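Local coordinates for protein mannose-6-phosphate isomerase (Helicobacter pylori, PDB 2QH5) that probably makes GDP-mannose from mannose 1-phosphate and GTP through the nucleotidyltransferase domain described here, the N-terminal part of a longer type 2 mannose-6-phosphate isomerase, at residues Leu39-Val51 against Ile108-Tyr122. Sequence-based numbering, arbitrary orientation.
Sequences LFELSFKRNASLV and IVTPSDHLIKDLQAY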
loop_
_atom_site.group_PDB
_atom_site.type_symbol
_atom_site.label_atom_id
_atom_site.label_comp_id
_atom_site.label_asym_id
_atom_site.label_seq_id
_atom_site.Cartn_x
_atom_site.Cartn_y
_atom_site.Cartn_z
ATOM N N LEU A 39 0.441 4.318 -15.351
ATOM C CA LEU A 39 0.830 4.474 -13.945
ATOM C C LEU A 39 1.085 3.119 -13.298
ATOM O O LEU A 39 2.088 2.937 -12.604
ATOM C CB LEU A 39 -0.257 5.206 -13.166
ATOM C CG LEU A 39 -0.311 6.717 -13.341
ATOM C CD1 LEU A 39 -1.554 7.294 -12.661
ATOM C CD2 LEU A 39 0.963 7.345 -12.795
ATOM N N PHE A 40 0.173 2.179 -13.558
ATOM C CA PHE A 40 0.271 0.800 -13.103
ATOM C C PHE A 40 1.603 0.129 -13.464
ATOM O O PHE A 40 2.278 -0.405 -12.584
ATOM C CB PHE A 40 -0.921 -0.026 -13.625
ATOM C CG PHE A 40 -0.831 -1.496 -13.304
ATOM C CD1 PHE A 40 -1.219 -1.973 -12.058
ATOM C CD2 PHE A 40 -0.350 -2.400 -14.248
ATOM C CE1 PHE A 40 -1.116 -3.321 -11.758
ATOM C CE2 PHE A 40 -0.249 -3.746 -13.952
ATOM C CZ PHE A 40 -0.628 -4.208 -12.708
ATOM N N GLU A 41 1.989 0.154 -14.739
ATOM C CA GLU A 41 3.255 -0.476 -15.138
ATOM C C GLU A 41 4.491 0.306 -14.686
ATOM O O GLU A 41 5.557 -0.274 -14.480
ATOM C CB GLU A 41 3.303 -0.759 -16.640
ATOM C CG GLU A 41 3.343 0.457 -17.528
ATOM C CD GLU A 41 3.402 0.085 -18.993
ATOM O OE1 GLU A 41 2.350 0.176 -19.662
ATOM O OE2 GLU A 41 4.491 -0.319 -19.465
ATOM N N LEU A 42 4.339 1.618 -14.523
ATOM C CA LEU A 42 5.390 2.444 -13.939
ATOM C C LEU A 42 5.611 2.069 -12.474
ATOM O O LEU A 42 6.755 1.848 -12.052
ATOM C CB LEU A 42 5.036 3.927 -14.069
ATOM C CG LEU A 42 5.736 4.827 -15.101
ATOM C CD1 LEU A 42 6.689 4.095 -16.072
ATOM C CD2 LEU A 42 4.680 5.633 -15.843
ATOM N N SER A 43 4.508 1.986 -11.721
ATOM C CA SER A 43 4.525 1.564 -10.321
ATOM C C SER A 43 5.033 0.128 -10.162
ATOM O O SER A 43 5.724 -0.184 -9.195
ATOM C CB SER A 43 3.137 1.689 -9.699
ATOM O OG SER A 43 2.711 3.040 -9.621
ATOM N N PHE A 44 4.692 -0.738 -11.111
ATOM C CA PHE A 44 5.171 -2.112 -11.084
ATOM C C PHE A 44 6.685 -2.159 -11.247
ATOM O O PHE A 44 7.384 -2.760 -10.428
ATOM C CB PHE A 44 4.497 -2.986 -12.162
ATOM C CG PHE A 44 5.018 -4.394 -12.182
ATOM C CD1 PHE A 44 5.954 -4.793 -13.124
ATOM C CD2 PHE A 44 4.624 -5.301 -11.217
ATOM C CE1 PHE A 44 6.477 -6.090 -13.102
ATOM C CE2 PHE A 44 5.142 -6.600 -11.195
ATOM C CZ PHE A 44 6.064 -6.991 -12.139
ATOM N N LYS A 45 7.165 -1.510 -12.309
ATOM C CA LYS A 45 8.576 -1.535 -12.716
ATOM C C LYS A 45 9.486 -0.961 -11.638
ATOM O O LYS A 45 10.546 -1.522 -11.347
ATOM C CB LYS A 45 8.758 -0.754 -14.029
ATOM C CG LYS A 45 10.155 -0.822 -14.649
ATOM C CD LYS A 45 10.301 0.165 -15.812
ATOM C CE LYS A 45 11.642 -0.004 -16.532
ATOM N NZ LYS A 45 11.840 1.020 -17.604
ATOM N N ARG A 46 9.052 0.155 -11.054
ATOM C CA ARG A 46 9.822 0.878 -10.041
ATOM C C ARG A 46 10.098 0.062 -8.778
ATOM O O ARG A 46 11.198 0.139 -8.233
ATOM C CB ARG A 46 9.156 2.226 -9.746
ATOM C CG ARG A 46 8.930 2.578 -8.295
ATOM C CD ARG A 46 8.390 4.001 -8.135
ATOM N NE ARG A 46 7.483 4.421 -9.207
ATOM C CZ ARG A 46 6.174 4.621 -9.063
ATOM N NH1 ARG A 46 5.583 4.438 -7.886
ATOM N NH2 ARG A 46 5.449 5.007 -10.107
ATOM N N ASN A 47 9.124 -0.747 -8.347
ATOM C CA ASN A 47 9.285 -1.589 -7.153
ATOM C C ASN A 47 9.794 -3.001 -7.402
ATOM O O ASN A 47 10.315 -3.634 -6.489
ATOM C CB ASN A 47 7.984 -1.666 -6.373
ATOM C CG ASN A 47 7.561 -0.328 -5.819
ATOM O OD1 ASN A 47 8.023 0.090 -4.758
ATOM N ND2 ASN A 47 6.671 0.350 -6.529
ATOM N N ALA A 48 9.638 -3.504 -8.624
ATOM C CA ALA A 48 9.988 -4.901 -8.925
ATOM C C ALA A 48 11.484 -5.170 -8.759
ATOM O O ALA A 48 11.897 -6.283 -8.398
ATOM C CB ALA A 48 9.524 -5.279 -10.329
ATOM N N SER A 49 12.272 -4.124 -9.006
ATOM C CA SER A 49 13.732 -4.149 -8.948
ATOM C C SER A 49 14.247 -4.247 -7.512
ATOM O O SER A 49 15.349 -4.755 -7.265
ATOM C CB SER A 49 14.269 -2.864 -9.571
ATOM O OG SER A 49 13.256 -2.213 -10.324
ATOM N N LEU A 50 13.440 -3.751 -6.575
ATOM C CA LEU A 50 13.826 -3.632 -5.173
ATOM C C LEU A 50 13.336 -4.830 -4.368
ATOM O O LEU A 50 13.601 -4.938 -3.169
ATOM C CB LEU A 50 13.241 -2.339 -4.582
ATOM C CG LEU A 50 13.169 -1.089 -5.476
ATOM C CD1 LEU A 50 12.474 0.053 -4.771
ATOM C CD2 LEU A 50 14.541 -0.638 -5.951
ATOM N N VAL A 51 12.639 -5.745 -5.035
ATOM C CA VAL A 51 11.801 -6.704 -4.335
ATOM C C VAL A 51 11.994 -8.136 -4.836
ATOM O O VAL A 51 12.483 -8.338 -5.947
ATOM C CB VAL A 51 10.329 -6.228 -4.431
ATOM C CG1 VAL A 51 9.500 -7.073 -5.396
ATOM C CG2 VAL A 51 9.719 -6.131 -3.072
ATOM N N ILE A 108 6.422 -4.202 1.155
ATOM C CA ILE A 108 6.476 -2.856 0.622
ATOM C C ILE A 108 5.148 -2.628 -0.091
ATOM O O ILE A 108 4.923 -3.185 -1.165
ATOM C CB ILE A 108 7.660 -2.688 -0.357
ATOM C CG1 ILE A 108 8.983 -3.017 0.332
ATOM C CG2 ILE A 108 7.712 -1.268 -0.931
ATOM C CD1 ILE A 108 10.158 -3.100 -0.622
ATOM N N VAL A 109 4.280 -1.820 0.522
ATOM C CA VAL A 109 2.904 -1.599 0.063
ATOM C C VAL A 109 2.812 -0.307 -0.743
ATOM O O VAL A 109 3.026 0.776 -0.214
ATOM C CB VAL A 109 1.921 -1.546 1.263
ATOM C CG1 VAL A 109 0.522 -1.186 0.809
ATOM C CG2 VAL A 109 1.910 -2.874 2.005
ATOM N N THR A 110 2.489 -0.433 -2.029
ATOM C CA THR A 110 2.614 0.672 -2.984
ATOM C C THR A 110 1.380 0.809 -3.861
ATOM O O THR A 110 1.115 -0.067 -4.675
ATOM C CB THR A 110 3.847 0.461 -3.923
ATOM O OG1 THR A 110 3.792 -0.839 -4.541
ATOM C CG2 THR A 110 5.139 0.561 -3.136
ATOM N N PRO A 111 0.624 1.912 -3.713
ATOM C CA PRO A 111 -0.492 2.164 -4.629
ATOM C C PRO A 111 -0.010 2.344 -6.072
ATOM O O PRO A 111 1.095 2.822 -6.299
ATOM C CB PRO A 111 -1.104 3.468 -4.092
ATOM C CG PRO A 111 -0.637 3.563 -2.676
ATOM C CD PRO A 111 0.741 2.969 -2.694
ATOM N N SER A 112 -0.840 1.959 -7.036
ATOM C CA SER A 112 -0.428 1.901 -8.440
ATOM C C SER A 112 -0.601 3.222 -9.184
ATOM O O SER A 112 0.046 3.443 -10.202
ATOM C CB SER A 112 -1.201 0.802 -9.169
ATOM O OG SER A 112 -2.593 0.968 -8.981
ATOM N N ASP A 113 -1.471 4.090 -8.671
ATOM C CA ASP A 113 -1.752 5.390 -9.295
ATOM C C ASP A 113 -0.767 6.493 -8.870
ATOM O O ASP A 113 -1.153 7.650 -8.673
ATOM C CB ASP A 113 -3.207 5.819 -9.031
ATOM C CG ASP A 113 -3.584 5.777 -7.549
ATOM O OD1 ASP A 113 -4.787 5.634 -7.244
ATOM O OD2 ASP A 113 -2.691 5.883 -6.683
ATOM N N HIS A 114 0.503 6.119 -8.733
ATOM C CA HIS A 114 1.548 7.037 -8.301
ATOM C C HIS A 114 2.537 7.340 -9.411
ATOM O O HIS A 114 2.975 6.439 -10.137
ATOM C CB HIS A 114 2.317 6.461 -7.110
ATOM C CG HIS A 114 1.645 6.672 -5.788
ATOM N ND1 HIS A 114 2.040 6.010 -4.644
ATOM C CD2 HIS A 114 0.603 7.460 -5.427
ATOM C CE1 HIS A 114 1.278 6.392 -3.635
ATOM N NE2 HIS A 114 0.396 7.267 -4.084
ATOM N N LEU A 115 2.894 8.615 -9.523
ATOM C CA LEU A 115 3.965 9.038 -10.411
ATOM C C LEU A 115 5.152 9.496 -9.564
ATOM O O LEU A 115 5.036 10.406 -8.737
ATOM C CB LEU A 115 3.494 10.162 -11.337
ATOM C CG LEU A 115 3.940 10.157 -12.805
ATOM C CD1 LEU A 115 3.525 11.474 -13.460
ATOM C CD2 LEU A 115 5.443 9.900 -12.996
ATOM N N ILE A 116 6.285 8.833 -9.766
ATOM C CA ILE A 116 7.510 9.144 -9.055
ATOM C C ILE A 116 8.623 9.201 -10.094
ATOM O O ILE A 116 8.926 8.201 -10.749
ATOM C CB ILE A 116 7.798 8.104 -7.941
ATOM C CG1 ILE A 116 6.870 8.350 -6.747
ATOM C CG2 ILE A 116 9.250 8.175 -7.477
ATOM C CD1 ILE A 116 6.546 7.119 -5.934
ATOM N N LYS A 117 9.207 10.389 -10.251
ATOM C CA LYS A 117 10.182 10.641 -11.307
ATOM C C LYS A 117 11.639 10.480 -10.868
ATOM O O LYS A 117 12.438 9.871 -11.584
ATOM C CB LYS A 117 9.938 12.010 -11.943
ATOM C CG LYS A 117 8.846 11.988 -13.002
ATOM C CD LYS A 117 8.104 13.311 -13.082
ATOM C CE LYS A 117 7.122 13.463 -11.928
ATOM N NZ LYS A 117 6.419 14.776 -11.949
ATOM N N ASP A 118 11.988 11.017 -9.700
ATOM C CA ASP A 118 13.326 10.801 -9.154
ATOM C C ASP A 118 13.390 9.403 -8.552
ATOM O O ASP A 118 12.962 9.183 -7.422
ATOM C CB ASP A 118 13.688 11.870 -8.115
ATOM C CG ASP A 118 15.188 11.941 -7.837
ATOM O OD1 ASP A 118 15.719 13.070 -7.777
ATOM O OD2 ASP A 118 15.842 10.883 -7.677
ATOM N N LEU A 119 13.925 8.463 -9.323
ATOM C CA LEU A 119 13.949 7.060 -8.932
ATOM C C LEU A 119 15.071 6.744 -7.942
ATOM O O LEU A 119 15.019 5.736 -7.236
ATOM C CB LEU A 119 14.042 6.170 -10.176
ATOM C CG LEU A 119 13.677 4.689 -10.020
ATOM C CD1 LEU A 119 12.680 4.247 -11.087
ATOM C CD2 LEU A 119 14.929 3.808 -10.018
ATOM N N GLN A 120 16.084 7.604 -7.892
ATOM C CA GLN A 120 17.194 7.408 -6.957
ATOM C C GLN A 120 16.798 7.832 -5.544
ATOM O O GLN A 120 17.127 7.153 -4.569
ATOM C CB GLN A 120 18.456 8.148 -7.424
ATOM C CG GLN A 120 19.742 7.667 -6.745
ATOM C CD GLN A 120 19.865 6.146 -6.724
ATOM O OE1 GLN A 120 19.906 5.500 -7.772
ATOM N NE2 GLN A 120 19.920 5.572 -5.525
ATOM N N ALA A 121 16.078 8.948 -5.452
ATOM C CA ALA A 121 15.525 9.426 -4.190
ATOM C C ALA A 121 14.454 8.471 -3.653
ATOM O O ALA A 121 14.259 8.363 -2.432
ATOM C CB ALA A 121 14.953 10.821 -4.366
ATOM N N TYR A 122 13.765 7.791 -4.574
ATOM C CA TYR A 122 12.795 6.755 -4.230
ATOM C C TYR A 122 13.487 5.551 -3.617
ATOM O O TYR A 122 13.068 5.050 -2.578
ATOM C CB TYR A 122 12.007 6.306 -5.465
ATOM C CG TYR A 122 10.946 5.273 -5.147
ATOM C CD1 TYR A 122 9.712 5.660 -4.633
ATOM C CD2 TYR A 122 11.179 3.909 -5.344
ATOM C CE1 TYR A 122 8.742 4.730 -4.325
ATOM C CE2 TYR A 122 10.210 2.967 -5.035
ATOM C CZ TYR A 122 8.992 3.387 -4.527
ATOM O OH TYR A 122 8.008 2.476 -4.219
HETATM O O HOH W 1 5.801 2.684 -5.868
#
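Arg46 and Asn47 of helix 39-48 both meet Tyr122, and Arg46 also reaches the loop after strand 106-111, in a helix-on-sheet contact of the GT-A-like nucleotidyltransferase fold. The helix is the crossover between parallel strands 5-10 and 53-59; the axes of helix 39-48 and strand 108-111, nearly antiparallel, approach to 9.4 Å. Arg46 packs its aliphatic part on Tyr122, CD over the ring centre in a CH-pi contact 3.7 Å from the centroid. A bend at chi3 (35°) carries the guanidinium on to the loop, where NH2 donates to His114 O at 2.9 Å from above the carbonyl plane. Ile116 CB lies over one guanidinium face and Ser43 CA over the opposite one, both toward the rim, limiting its rotation. Small Ser43 lets the helix approach the turn, its OG 2.8 Å from Ser112 O; Ser112 turns its own hydroxyl to Leu10 O. Farther along, Leu50 CD1 meets the tyrosine's edge and Val51 packs on Ile108. Asn47 OD1 touches Thr110 CG2, while Asn7 holds the Thr110 hydroxyl. Asn47 fixes its amide by giving ND2 to Ser43 O. A bridging water accepts from that same ND2 and, weakly, from Arg46 NH1, and donates to Tyr122 OH at 2.8 Å.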